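Local coordinates for protein immunomodulatory active chitinase (Trichuris suis, PDB 6G9C) that probably hydrolyses chitin as a secreted family 18 chitinase with a mammalian-like fold and has immunomodulatory activity, at residues Ala70-Asp75 with Ala130-Ser135; Val105-Gly110 with Val137-Gln142; Phe148-Glu153 with Leu164-Glu169; Ala172-Val177 with Leu186-Ala191. All blocks are in the same frame, centred on the assembly; numbering follows the deposited sequence.

Contact 1: Ala70-Asp75 with Ala130-Ser135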
loop_
_atom_site.group_PDB
_atom_site.type_symbol
_atom_site.label_atom_id
_atom_site.label_comp_id
_atom_site.label_asym_id
_atom_site.label_seq_id
_atom_site.Cartn_x
_atom_site.Cartn_y
_atom_site.Cartn_z
ATOM N N ALA A 70 6.651 4.235 -18.403
ATOM C CA ALA A 70 6.390 2.904 -18.919
ATOM C C ALA A 70 6.764 2.851 -20.402
ATOM O O ALA A 70 7.168 3.848 -21.005
ATOM C CB ALA A 70 4.925 2.515 -18.709
ATOM N N LYS A 71 6.600 1.671 -20.999
ATOM C CA LYS A 71 6.965 1.411 -22.386
ATOM C C LYS A 71 5.712 1.082 -23.185
ATOM O O LYS A 71 4.913 0.239 -22.760
ATOM C CB LYS A 71 7.968 0.251 -22.456
ATOM C CG LYS A 71 8.131 -0.393 -23.810
ATOM C CD LYS A 71 9.062 0.400 -24.694
ATOM C CE LYS A 71 9.708 -0.495 -25.735
ATOM N NZ LYS A 71 10.618 0.278 -26.624
ATOM N N LEU A 72 5.549 1.736 -24.343
ATOM C CA LEU A 72 4.510 1.384 -25.320
ATOM C C LEU A 72 5.144 0.546 -26.422
ATOM O O LEU A 72 5.915 1.064 -27.238
ATOM C CB LEU A 72 3.845 2.631 -25.906
ATOM C CG LEU A 72 2.752 2.394 -26.960
ATOM C CD1 LEU A 72 1.605 1.597 -26.355
ATOM C CD2 LEU A 72 2.240 3.713 -27.523
ATOM N N ASN A 73 4.813 -0.741 -26.451
ATOM C CA ASN A 73 5.365 -1.665 -27.423
ATOM C C ASN A 73 4.794 -1.393 -28.814
ATOM O O ASN A 73 3.795 -0.688 -28.985
ATOM C CB ASN A 73 5.069 -3.107 -27.019
ATOM C CG ASN A 73 5.847 -3.538 -25.802
ATOM O OD1 ASN A 73 7.046 -3.264 -25.686
ATOM N ND2 ASN A 73 5.176 -4.228 -24.889
ATOM N N ASP A 74 5.451 -1.976 -29.821
ATOM C CA ASP A 74 5.022 -1.786 -31.203
ATOM C C ASP A 74 3.605 -2.287 -31.434
ATOM O O ASP A 74 2.889 -1.743 -32.283
ATOM C CB ASP A 74 5.988 -2.493 -32.153
ATOM C CG ASP A 74 7.357 -1.857 -32.156
ATOM O OD1 ASP A 74 7.506 -0.777 -31.553
ATOM O OD2 ASP A 74 8.284 -2.435 -32.753
ATOM N N ASP A 75 3.182 -3.320 -30.707
ATOM C CA ASP A 75 1.852 -3.884 -30.886
ATOM C C ASP A 75 0.796 -3.173 -30.053
ATOM O O ASP A 75 -0.347 -3.645 -29.997
ATOM C CB ASP A 75 1.854 -5.386 -30.573
ATOM C CG ASP A 75 2.158 -5.695 -29.112
ATOM O OD1 ASP A 75 2.331 -4.763 -28.298
ATOM O OD2 ASP A 75 2.224 -6.898 -28.782
ATOM N N ALA A 130 -8.403 0.604 -28.320
ATOM C CA ALA A 130 -8.996 -0.331 -27.366
ATOM C C ALA A 130 -7.983 -1.376 -26.908
ATOM O O ALA A 130 -7.971 -1.762 -25.733
ATOM C CB ALA A 130 -10.221 -1.011 -27.986
ATOM N N LYS A 131 -7.144 -1.863 -27.827
ATOM C CA LYS A 131 -6.099 -2.803 -27.444
ATOM C C LYS A 131 -5.144 -2.164 -26.448
ATOM O O LYS A 131 -4.815 -2.754 -25.412
ATOM C CB LYS A 131 -5.341 -3.288 -28.680
ATOM C CG LYS A 131 -4.366 -4.402 -28.357
ATOM C CD LYS A 131 -3.588 -4.855 -29.574
ATOM C CE LYS A 131 -2.546 -5.890 -29.177
ATOM N NZ LYS A 131 -1.903 -6.532 -30.356
ATOM N N PHE A 132 -4.692 -0.944 -26.745
ATOM C CA PHE A 132 -3.833 -0.213 -25.816
ATOM C C PHE A 132 -4.516 0.002 -24.468
ATOM O O PHE A 132 -3.917 -0.228 -23.410
ATOM C CB PHE A 132 -3.433 1.125 -26.433
ATOM C CG PHE A 132 -2.884 2.105 -25.441
ATOM C CD1 PHE A 132 -1.631 1.913 -24.897
ATOM C CD2 PHE A 132 -3.621 3.210 -25.045
ATOM C CE1 PHE A 132 -1.113 2.801 -23.983
ATOM C CE2 PHE A 132 -3.109 4.105 -24.131
ATOM C CZ PHE A 132 -1.846 3.902 -23.598
ATOM N N ILE A 133 -5.766 0.470 -24.486
ATOM C CA ILE A 133 -6.453 0.819 -23.240
ATOM C C ILE A 133 -6.626 -0.411 -22.347
ATOM O O ILE A 133 -6.411 -0.346 -21.129
ATOM C CB ILE A 133 -7.805 1.491 -23.553
ATOM C CG1 ILE A 133 -7.602 2.922 -24.055
ATOM C CG2 ILE A 133 -8.699 1.505 -22.333
ATOM C CD1 ILE A 133 -8.861 3.522 -24.663
ATOM N N SER A 134 -7.013 -1.551 -22.938
ATOM C CA SER A 134 -7.138 -2.787 -22.163
ATOM C C SER A 134 -5.799 -3.191 -21.561
ATOM O O SER A 134 -5.727 -3.592 -20.391
ATOM C CB SER A 134 -7.680 -3.918 -23.035
ATOM O OG SER A 134 -9.024 -3.670 -23.403
ATOM N N SER A 135 -4.727 -3.089 -22.351
ATOM C CA SER A 135 -3.392 -3.397 -21.852
ATOM C C SER A 135 -2.994 -2.456 -20.723
ATOM O O SER A 135 -2.421 -2.884 -19.714
ATOM C CB SER A 135 -2.385 -3.313 -22.997
ATOM O OG SER A 135 -1.083 -3.634 -22.545
HETATM O O HOH W 1 -0.849 -4.721 -32.619
#
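A small hydrophobic contact with a polar, exposed margin joins Leu-72 and Asp-75, at the C-terminal end of strand 64-72 of the TIM barrel and in the loop after it, to Phe-132 and Lys-131 of the surrounding helix 126-142. At the apolar end a single methyl does the work: Leu-72 CD1 lies 3.6 Å from Phe-132 CD1, near the ring atom pair CD1 and CE1, and approaches the ring obliquely. The two side chains cross at about a right angle. Phe-132 has its CG trans to the backbone N (chi1 164°), which carries the ring off the helix toward the leucine. At the other end Lys-131 reaches out, extended (chi1 -173°), to the loop, and its CE comes within 3.2 Å of the carbonyl oxygen of Asp-75. A water links the two residues by donating to Asp-75 O at 2.9 Å and accepting from Lys-131 NZ at 3.1 Å. At 4.4 Å from Lys-131 NZ, Asp-75 OD2 is beyond salt-bridge distance and any attraction is probably weak; Asp-75 OD1 is hydrogen-bonded to Thr-77 OG1. The lysine end is exposed, whereas Phe-132 is buried. Leu-109 of strand 104-110 packs on both Leu-72 and Phe-132, Met-122 of helix 117-122 meets the phenylalanine, and Leu-166 of helix 160-181 touches it as well.

Contact 2: Val105-Gly110 with Val137-Gln142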
loop_
_atom_site.group_PDB
_atom_site.type_symbol
_atom_site.label_atom_id
_atom_site.label_comp_id
_atom_site.label_asym_id
_atom_site.label_seq_id
_atom_site.Cartn_x
_atom_site.Cartn_y
_atom_site.Cartn_z
ATOM N N VAL A 105 0.212 7.889 -6.841
ATOM C CA VAL A 105 1.295 7.578 -7.770
ATOM C C VAL A 105 0.679 7.219 -9.116
ATOM O O VAL A 105 -0.079 6.243 -9.216
ATOM C CB VAL A 105 2.177 6.428 -7.258
ATOM C CG1 VAL A 105 3.343 6.189 -8.210
ATOM C CG2 VAL A 105 2.688 6.719 -5.850
ATOM N N LEU A 106 1.027 7.985 -10.149
ATOM C CA LEU A 106 0.512 7.788 -11.498
ATOM C C LEU A 106 1.637 7.291 -12.392
ATOM O O LEU A 106 2.807 7.623 -12.183
ATOM C CB LEU A 106 -0.066 9.088 -12.075
ATOM C CG LEU A 106 -1.339 9.673 -11.448
ATOM C CD1 LEU A 106 -1.008 10.514 -10.209
ATOM C CD2 LEU A 106 -2.083 10.509 -12.481
ATOM N N LEU A 107 1.287 6.477 -13.377
ATOM C CA LEU A 107 2.248 5.980 -14.351
ATOM C C LEU A 107 2.225 6.871 -15.584
ATOM O O LEU A 107 1.159 7.092 -16.166
ATOM C CB LEU A 107 1.917 4.536 -14.744
ATOM C CG LEU A 107 2.875 3.860 -15.734
ATOM C CD1 LEU A 107 4.311 3.803 -15.137
ATOM C CD2 LEU A 107 2.360 2.467 -16.081
ATOM N N SER A 108 3.396 7.367 -15.986
ATOM C CA SER A 108 3.527 8.186 -17.186
ATOM C C SER A 108 3.990 7.343 -18.364
ATOM O O SER A 108 4.772 6.400 -18.208
ATOM C CB SER A 108 4.519 9.339 -16.955
ATOM O OG SER A 108 4.007 10.284 -16.022
ATOM N N LEU A 109 3.491 7.695 -19.557
ATOM C CA LEU A 109 3.819 7.007 -20.796
ATOM C C LEU A 109 4.181 8.034 -21.860
ATOM O O LEU A 109 3.455 9.012 -22.062
ATOM C CB LEU A 109 2.645 6.140 -21.277
ATOM C CG LEU A 109 2.990 5.286 -22.480
ATOM C CD1 LEU A 109 3.986 4.216 -22.053
ATOM C CD2 LEU A 109 1.719 4.646 -23.052
ATOM N N GLY A 110 5.290 7.801 -22.548
ATOM C CA GLY A 110 5.693 8.693 -23.612
ATOM C C GLY A 110 6.996 9.392 -23.282
ATOM O O GLY A 110 8.009 8.734 -23.027
ATOM N N VAL A 137 -4.967 -0.595 -18.665
ATOM C CA VAL A 137 -5.779 -0.749 -17.460
ATOM C C VAL A 137 -5.308 -1.947 -16.653
ATOM O O VAL A 137 -5.183 -1.877 -15.416
ATOM C CB VAL A 137 -7.269 -0.853 -17.829
ATOM C CG1 VAL A 137 -8.017 -1.631 -16.776
ATOM C CG2 VAL A 137 -7.854 0.530 -17.974
ATOM N N SER A 138 -4.988 -3.045 -17.341
ATOM C CA SER A 138 -4.449 -4.216 -16.659
ATOM C C SER A 138 -3.118 -3.895 -15.988
ATOM O O SER A 138 -2.899 -4.248 -14.824
ATOM C CB SER A 138 -4.294 -5.375 -17.644
ATOM O OG SER A 138 -5.550 -5.736 -18.196
ATOM N N PHE A 139 -2.222 -3.212 -16.706
ATOM C CA PHE A 139 -0.906 -2.897 -16.156
ATOM C C PHE A 139 -1.021 -1.983 -14.946
ATOM O O PHE A 139 -0.304 -2.163 -13.955
ATOM C CB PHE A 139 -0.028 -2.246 -17.231
ATOM C CG PHE A 139 1.433 -2.196 -16.877
ATOM C CD1 PHE A 139 2.253 -3.292 -17.092
ATOM C CD2 PHE A 139 1.991 -1.041 -16.332
ATOM C CE1 PHE A 139 3.612 -3.241 -16.772
ATOM C CE2 PHE A 139 3.349 -0.981 -16.004
ATOM C CZ PHE A 139 4.159 -2.078 -16.222
ATOM N N LEU A 140 -1.920 -0.997 -15.013
ATOM C CA LEU A 140 -2.101 -0.065 -13.905
ATOM C C LEU A 140 -2.577 -0.790 -12.655
ATOM O O LEU A 140 -2.010 -0.615 -11.569
ATOM C CB LEU A 140 -3.090 1.036 -14.295
ATOM C CG LEU A 140 -2.615 2.067 -15.333
ATOM C CD1 LEU A 140 -3.783 2.939 -15.794
ATOM C CD2 LEU A 140 -1.433 2.917 -14.815
ATOM N N GLN A 141 -3.620 -1.619 -12.791
ATOM C CA GLN A 141 -4.186 -2.278 -11.618
ATOM C C GLN A 141 -3.263 -3.369 -11.089
ATOM O O GLN A 141 -3.158 -3.553 -9.871
ATOM C CB GLN A 141 -5.576 -2.851 -11.926
ATOM C CG GLN A 141 -6.652 -1.783 -12.142
ATOM C CD GLN A 141 -7.971 -2.091 -11.419
ATOM O OE1 GLN A 141 -8.472 -3.214 -11.464
ATOM N NE2 GLN A 141 -8.542 -1.080 -10.766
ATOM N N GLN A 142 -2.578 -4.099 -11.981
ATOM C CA GLN A 142 -1.651 -5.129 -11.521
ATOM C C GLN A 142 -0.544 -4.528 -10.662
ATOM O O GLN A 142 -0.048 -5.183 -9.742
ATOM C CB GLN A 142 -1.033 -5.879 -12.705
ATOM C CG GLN A 142 -1.993 -6.830 -13.442
ATOM C CD GLN A 142 -1.508 -7.221 -14.844
ATOM O OE1 GLN A 142 -0.554 -6.647 -15.383
ATOM N NE2 GLN A 142 -2.181 -8.199 -15.443
#
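Phe-139 is the first of residues 137-142 of helix 126-142 to meet strand 104-110, and it does so against Leu-107, the one residue of 105-110 that touches 137-142. Its ring presents an edge: Leu-107 CD2 sits near the ring plane, 3.5 Å from Phe-139 CD2 and 3.6 Å from Phe-139 CE2, with the two side chains crossing at about a right angle. One residue on, Leu-140 comes in beside it. With its CG trans to the carbonyl carbon (chi1 -70°), Leu-140 sends CD2 back to the strand, 3.7 Å from Leu-107 CB and 4.0 Å from Leu-107 CD2. Leu-107 is thus held at two levels, low on its stem by Leu-140 and at its tip by Phe-139. All three side chains are buried, and the contact is wholly apolar. Further along, Gln-141 and Gln-142 turn to the dimer interface, bonding to Thr-181 and Ser-182 of the second subunit. This is the layer between barrel strand and outer helix in a TIM barrel: Leu-107 also touches Ala-70 of strand 64-72 and Tyr-90 of helix 85-94, while Ile-86 of that helix packs on Phe-139 and Phe-174 of helix 160-181 on Leu-140.

Contact 3: Phe148-Glu153 with Leu164-Glu169. With EDO (1,2-ethanediol), chain E.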
loop_
_atom_site.group_PDB
_atom_site.type_symbol
_atom_site.label_atom_id
_atom_site.label_comp_id
_atom_site.label_asym_id
_atom_site.label_seq_id
_atom_site.Cartn_x
_atom_site.Cartn_y
_atom_site.Cartn_z
ATOM N N PHE A 148 -3.038 7.457 -14.493
ATOM C CA PHE A 148 -2.296 7.414 -15.742
ATOM C C PHE A 148 -2.013 8.835 -16.202
ATOM O O PHE A 148 -2.895 9.697 -16.140
ATOM C CB PHE A 148 -3.095 6.672 -16.827
ATOM C CG PHE A 148 -2.428 6.680 -18.172
ATOM C CD1 PHE A 148 -1.147 6.188 -18.319
ATOM C CD2 PHE A 148 -3.091 7.173 -19.290
ATOM C CE1 PHE A 148 -0.521 6.180 -19.568
ATOM C CE2 PHE A 148 -2.479 7.174 -20.544
ATOM C CZ PHE A 148 -1.188 6.676 -20.680
ATOM N N ASP A 149 -0.785 9.073 -16.666
ATOM C CA ASP A 149 -0.346 10.379 -17.155
ATOM C C ASP A 149 0.159 10.213 -18.587
ATOM O O ASP A 149 1.174 9.543 -18.823
ATOM C CB ASP A 149 0.737 10.953 -16.226
ATOM C CG ASP A 149 1.317 12.251 -16.736
ATOM O OD1 ASP A 149 0.540 13.217 -16.917
ATOM O OD2 ASP A 149 2.549 12.307 -16.939
ATOM N N LEU A 150 -0.575 10.790 -19.545
ATOM C CA LEU A 150 -0.287 10.639 -20.966
ATOM C C LEU A 150 0.675 11.739 -21.404
ATOM O O LEU A 150 0.323 12.919 -21.353
ATOM C CB LEU A 150 -1.591 10.698 -21.768
ATOM C CG LEU A 150 -1.493 10.608 -23.290
ATOM C CD1 LEU A 150 -0.772 9.334 -23.714
ATOM C CD2 LEU A 150 -2.904 10.656 -23.877
ATOM N N ASP A 151 1.886 11.352 -21.829
ATOM C CA ASP A 151 2.913 12.322 -22.210
ATOM C C ASP A 151 3.309 12.154 -23.668
ATOM O O ASP A 151 4.489 12.000 -23.988
ATOM C CB ASP A 151 4.159 12.191 -21.323
ATOM C CG ASP A 151 3.864 12.413 -19.846
ATOM O OD1 ASP A 151 2.736 12.839 -19.511
ATOM O OD2 ASP A 151 4.776 12.175 -19.011
ATOM N N TRP A 152 2.326 12.158 -24.563
ATOM C CA TRP A 152 2.591 12.135 -25.996
ATOM C C TRP A 152 3.151 13.492 -26.415
ATOM O O TRP A 152 2.475 14.516 -26.258
ATOM C CB TRP A 152 1.277 11.810 -26.709
ATOM C CG TRP A 152 1.238 11.765 -28.202
ATOM C CD1 TRP A 152 2.182 12.203 -29.089
ATOM C CD2 TRP A 152 0.144 11.275 -28.981
ATOM N NE1 TRP A 152 1.738 11.997 -30.389
ATOM C CE2 TRP A 152 0.491 11.425 -30.344
ATOM C CE3 TRP A 152 -1.093 10.710 -28.655
ATOM C CZ2 TRP A 152 -0.362 11.036 -31.384
ATOM C CZ3 TRP A 152 -1.946 10.316 -29.691
ATOM C CH2 TRP A 152 -1.571 10.483 -31.039
ATOM N N GLU A 153 4.375 13.515 -26.949
ATOM C CA GLU A 153 5.068 14.775 -27.255
ATOM C C GLU A 153 5.423 14.853 -28.741
ATOM O O GLU A 153 6.521 14.451 -29.135
ATOM C CB GLU A 153 6.337 14.903 -26.363
ATOM C CG GLU A 153 6.002 14.855 -24.869
ATOM C CD GLU A 153 7.222 15.052 -23.966
ATOM O OE1 GLU A 153 8.283 15.519 -24.446
ATOM O OE2 GLU A 153 7.088 14.736 -22.771
ATOM N N LEU A 164 -8.070 13.296 -28.998
ATOM C CA LEU A 164 -9.259 13.522 -28.186
ATOM C C LEU A 164 -10.044 12.231 -27.989
ATOM O O LEU A 164 -10.521 11.945 -26.883
ATOM C CB LEU A 164 -10.137 14.588 -28.838
ATOM C CG LEU A 164 -11.510 14.789 -28.189
ATOM C CD1 LEU A 164 -11.324 15.290 -26.768
ATOM C CD2 LEU A 164 -12.410 15.715 -28.997
ATOM N N LEU A 165 -10.198 11.443 -29.059
ATOM C CA LEU A 165 -10.870 10.152 -28.944
ATOM C C LEU A 165 -10.142 9.246 -27.956
ATOM O O LEU A 165 -10.762 8.632 -27.079
ATOM C CB LEU A 165 -10.963 9.488 -30.313
ATOM C CG LEU A 165 -12.044 10.037 -31.251
ATOM C CD1 LEU A 165 -11.786 9.600 -32.691
ATOM C CD2 LEU A 165 -13.456 9.647 -30.798
ATOM N N LEU A 166 -8.817 9.153 -28.085
ATOM C CA LEU A 166 -8.034 8.380 -27.126
ATOM C C LEU A 166 -8.328 8.817 -25.688
ATOM O O LEU A 166 -8.593 7.980 -24.812
ATOM C CB LEU A 166 -6.544 8.516 -27.446
ATOM C CG LEU A 166 -5.559 7.901 -26.447
ATOM C CD1 LEU A 166 -5.727 6.397 -26.385
ATOM C CD2 LEU A 166 -4.139 8.260 -26.836
ATOM N N CYS A 167 -8.317 10.129 -25.428
ATOM C CA CYS A 167 -8.542 10.600 -24.061
ATOM C C CYS A 167 -9.974 10.337 -23.593
ATOM O O CYS A 167 -10.187 9.930 -22.445
ATOM C CB CYS A 167 -8.204 12.083 -23.946
ATOM S SG CYS A 167 -6.445 12.427 -24.100
ATOM N N GLN A 168 -10.969 10.542 -24.463
ATOM C CA GLN A 168 -12.342 10.252 -24.070
ATOM C C GLN A 168 -12.520 8.768 -23.765
ATOM O O GLN A 168 -13.220 8.401 -22.813
ATOM C CB GLN A 168 -13.311 10.692 -25.178
ATOM C CG GLN A 168 -13.357 12.201 -25.380
ATOM C CD GLN A 168 -14.103 12.581 -26.643
ATOM O OE1 GLN A 168 -14.153 11.804 -27.597
ATOM N NE2 GLN A 168 -14.704 13.769 -26.649
ATOM N N GLU A 169 -11.892 7.898 -24.569
ATOM C CA GLU A 169 -12.042 6.457 -24.369
ATOM C C GLU A 169 -11.285 5.965 -23.129
ATOM O O GLU A 169 -11.757 5.046 -22.443
ATOM C CB GLU A 169 -11.587 5.713 -25.625
ATOM C CG GLU A 169 -12.580 5.897 -26.804
ATOM C CD GLU A 169 -11.986 5.596 -28.177
ATOM O OE1 GLU A 169 -10.933 4.931 -28.262
ATOM O OE2 GLU A 169 -12.584 6.038 -29.182
HETATM C C1 EDO E . 7.801 14.347 -19.603
HETATM O O1 EDO E . 8.658 14.803 -20.684
HETATM C C2 EDO E . 7.040 15.495 -18.930
HETATM O O2 EDO E . 7.973 16.529 -18.530
#
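Leu-150 and Trp-152 face Leu-166 and Cys-167 in the first half of a beta-alpha-beta unit of the TIM barrel, where strand 147-151 is covered by helix 160-181. The packing across the contact is entirely apolar. Leu-150 and Leu-166 reach toward each other tip to tip, their CD2 methyls 4.0 Å apart. Leu-150 CD2 is also 4.0 Å from Cys-167 SG, a thiol sulfur serving here as an apolar neighbour. The CD2 methyl of Leu-166 further meets the indole of Trp-152 at its edge, near the ring plane, at 4.1 Å from Trp-152 CZ3. A trans chi1 of 178° in Trp-152 extends the ring toward the helix, and stacking with Phe-119 holds it on a face.

The polar residues alternate with these along strand 147-151 and the loop that follows, and point to the barrel interior. Asp-149, Asp-151 and Glu-153 belong to the DxDxE part of the family 18 signature, whose glutamate is the catalytic acid in related chitinases. Asp-149 has several hydrogen-bond partners: OD1 with Thr-189 OG1, OD2 with Ser-108 OG and Tyr-38 OH. In what is probably the active-site pocket, a 1,2-ethanediol, likely from the crystallisation liquor, is hydrogen-bonded to Tyr-220 OH, and its O1 donates to Glu-153 OE2 at 2.6 Å.

Contact 4: Ala172-Val177 with Leu186-Ala191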
loop_
_atom_site.group_PDB
_atom_site.type_symbol
_atom_site.label_atom_id
_atom_site.label_comp_id
_atom_site.label_asym_id
_atom_site.label_seq_id
_atom_site.Cartn_x
_atom_site.Cartn_y
_atom_site.Cartn_z
ATOM N N ALA A 172 -13.522 6.826 -20.202
ATOM C CA ALA A 172 -14.676 5.932 -20.194
ATOM C C ALA A 172 -14.307 4.567 -19.627
ATOM O O ALA A 172 -15.066 3.986 -18.836
ATOM C CB ALA A 172 -15.246 5.788 -21.611
ATOM N N LYS A 173 -13.162 4.023 -20.044
ATOM C CA LYS A 173 -12.726 2.735 -19.513
ATOM C C LYS A 173 -12.445 2.829 -18.024
ATOM O O LYS A 173 -12.817 1.927 -17.257
ATOM C CB LYS A 173 -11.474 2.246 -20.235
ATOM C CG LYS A 173 -11.044 0.841 -19.828
ATOM C CD LYS A 173 -12.083 -0.178 -20.284
ATOM C CE LYS A 173 -11.484 -1.566 -20.448
ATOM N NZ LYS A 173 -12.467 -2.666 -20.217
ATOM N N PHE A 174 -11.781 3.910 -17.600
ATOM C CA PHE A 174 -11.463 4.081 -16.180
ATOM C C PHE A 174 -12.742 4.100 -15.349
ATOM O O PHE A 174 -12.813 3.482 -14.279
ATOM C CB PHE A 174 -10.650 5.368 -15.957
ATOM C CG PHE A 174 -9.179 5.266 -16.339
ATOM C CD1 PHE A 174 -8.676 4.142 -16.988
ATOM C CD2 PHE A 174 -8.295 6.300 -16.031
ATOM C CE1 PHE A 174 -7.325 4.057 -17.326
ATOM C CE2 PHE A 174 -6.946 6.220 -16.375
ATOM C CZ PHE A 174 -6.467 5.099 -17.031
ATOM N N GLU A 175 -13.779 4.779 -15.845
ATOM C CA GLU A 175 -15.056 4.809 -15.135
ATOM C C GLU A 175 -15.697 3.428 -15.083
ATOM O O GLU A 175 -16.265 3.035 -14.054
ATOM C CB GLU A 175 -15.991 5.822 -15.805
ATOM C CG GLU A 175 -15.547 7.264 -15.563
ATOM C CD GLU A 175 -16.263 8.266 -16.437
ATOM O OE1 GLU A 175 -16.835 7.864 -17.473
ATOM O OE2 GLU A 175 -16.245 9.464 -16.088
ATOM N N GLU A 176 -15.628 2.679 -16.186
ATOM C CA GLU A 176 -16.207 1.339 -16.209
ATOM C C GLU A 176 -15.432 0.393 -15.294
ATOM O O GLU A 176 -16.024 -0.441 -14.593
ATOM C CB GLU A 176 -16.228 0.818 -17.648
ATOM C CG GLU A 176 -16.634 -0.642 -17.809
ATOM C CD GLU A 176 -15.792 -1.370 -18.857
ATOM O OE1 GLU A 176 -14.950 -2.215 -18.471
ATOM O OE2 GLU A 176 -15.963 -1.085 -20.064
ATOM N N VAL A 177 -14.109 0.506 -15.296
ATOM C CA VAL A 177 -13.290 -0.326 -14.417
ATOM C C VAL A 177 -13.620 -0.041 -12.958
ATOM O O VAL A 177 -13.721 -0.965 -12.137
ATOM C CB VAL A 177 -11.800 -0.109 -14.737
ATOM C CG1 VAL A 177 -10.908 -0.630 -13.619
ATOM C CG2 VAL A 177 -11.468 -0.788 -16.058
ATOM N N LEU A 186 -9.429 5.449 -11.521
ATOM C CA LEU A 186 -8.073 5.898 -11.767
ATOM C C LEU A 186 -8.059 7.357 -12.210
ATOM O O LEU A 186 -8.938 7.807 -12.952
ATOM C CB LEU A 186 -7.439 5.011 -12.837
ATOM C CG LEU A 186 -7.210 3.568 -12.404
ATOM C CD1 LEU A 186 -7.194 2.642 -13.610
ATOM C CD2 LEU A 186 -5.886 3.506 -11.650
ATOM N N LEU A 187 -7.058 8.096 -11.731
ATOM C CA LEU A 187 -6.818 9.455 -12.195
ATOM C C LEU A 187 -6.275 9.442 -13.624
ATOM O O LEU A 187 -5.690 8.461 -14.087
ATOM C CB LEU A 187 -5.833 10.167 -11.271
ATOM C CG LEU A 187 -6.342 10.303 -9.834
ATOM C CD1 LEU A 187 -5.233 10.808 -8.902
ATOM C CD2 LEU A 187 -7.558 11.210 -9.790
ATOM N N PHE A 188 -6.455 10.561 -14.319
ATOM C CA PHE A 188 -6.064 10.637 -15.723
ATOM C C PHE A 188 -5.590 12.053 -15.997
ATOM O O PHE A 188 -6.382 12.997 -15.955
ATOM C CB PHE A 188 -7.224 10.247 -16.635
ATOM C CG PHE A 188 -6.900 10.322 -18.109
ATOM C CD1 PHE A 188 -5.600 10.152 -18.567
ATOM C CD2 PHE A 188 -7.906 10.561 -19.037
ATOM C CE1 PHE A 188 -5.314 10.221 -19.939
ATOM C CE2 PHE A 188 -7.628 10.638 -20.393
ATOM C CZ PHE A 188 -6.336 10.473 -20.849
ATOM N N THR A 189 -4.300 12.192 -16.283
ATOM C CA THR A 189 -3.701 13.487 -16.547
ATOM C C THR A 189 -2.929 13.420 -17.857
ATOM O O THR A 189 -2.769 12.354 -18.459
ATOM C CB THR A 189 -2.771 13.913 -15.393
ATOM O OG1 THR A 189 -1.663 12.995 -15.287
ATOM C CG2 THR A 189 -3.539 13.942 -14.053
ATOM N N ALA A 190 -2.426 14.574 -18.297
ATOM C CA ALA A 190 -1.543 14.603 -19.455
ATOM C C ALA A 190 -0.530 15.729 -19.287
ATOM O O ALA A 190 -0.858 16.788 -18.752
ATOM C CB ALA A 190 -2.324 14.793 -20.769
ATOM N N ALA A 191 0.698 15.487 -19.739
ATOM C CA ALA A 191 1.687 16.550 -19.871
ATOM C C ALA A 191 1.580 17.098 -21.287
ATOM O O ALA A 191 1.528 16.324 -22.252
ATOM C CB ALA A 191 3.107 16.043 -19.590
HETATM O O HOH W 2 -10.574 3.254 -12.834
#
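Phe-174 is packed against Leu-186, Leu-187 and Phe-188 where helix 160-181 returns to strand 187-193, in the second half of a beta-alpha-beta unit of the TIM barrel. The tight part is the phenylalanine ring. Leu-186 CB lies over one face, offset toward the rim, in a CH-pi contact 3.9 Å from the centroid of the Phe-174 ring and 24° off its normal, and the side chains cross at about a right angle. With chi1 near -67° in Leu-186, its CD1 reaches the far half of the same ring, 4.0 Å from Phe-174 CE1. At the ring edge, near its plane, the carbonyl oxygen of Leu-187 comes to 3.4 Å from Phe-174 CE2. Phe-188 adds its CB, which meets Phe-174 CE2 obliquely at 4.0 Å.

The other side is looser. Between the backbones a water bridges the gap, donating to Phe-174 O at 2.7 Å and accepting from Leu-186 N at 2.8 Å. Val-177 points toward residues 186-191, yet its CG1 is 4.9 Å from Leu-186 CD1; it packs instead on Val-137 and on Thr-181 of the second subunit. Away from the strand, Lys-173 NZ makes a salt bridge to Glu-176 OE1.

The chemistry is therefore divided: an aromatic ring, clasped by aliphatic carbon on a face and a carbonyl at its edge, supplies the packing, while one water satisfies the amide of Leu-186, just before the strand, and donates to the carbonyl of Phe-174.

How the contacts relate
All four contacts belong to the layer between barrel strands and outer helices, on one side of the chain. Contacts 1 and 2 share helix 126-142 and neighbouring strands, with about 11 Å between centres. Contacts 3 and 4 share helix 160-181, with about 9 Å between centres. The two helices pack together where Val-137 CG2 of contact 2 lies 3.6 Å from Phe-174 CE1 of contact 4. Between adjacent strands, Asp-149 N of contact 3 is 2.8 Å from Leu-107 O of contact 2, and Phe-148 N of contact 3 is 2.9 Å from Leu-187 O of contact 4. Of the four, contact 3 holds the residue, Glu-153, that binds the ethanediol in the probable active-site pocket.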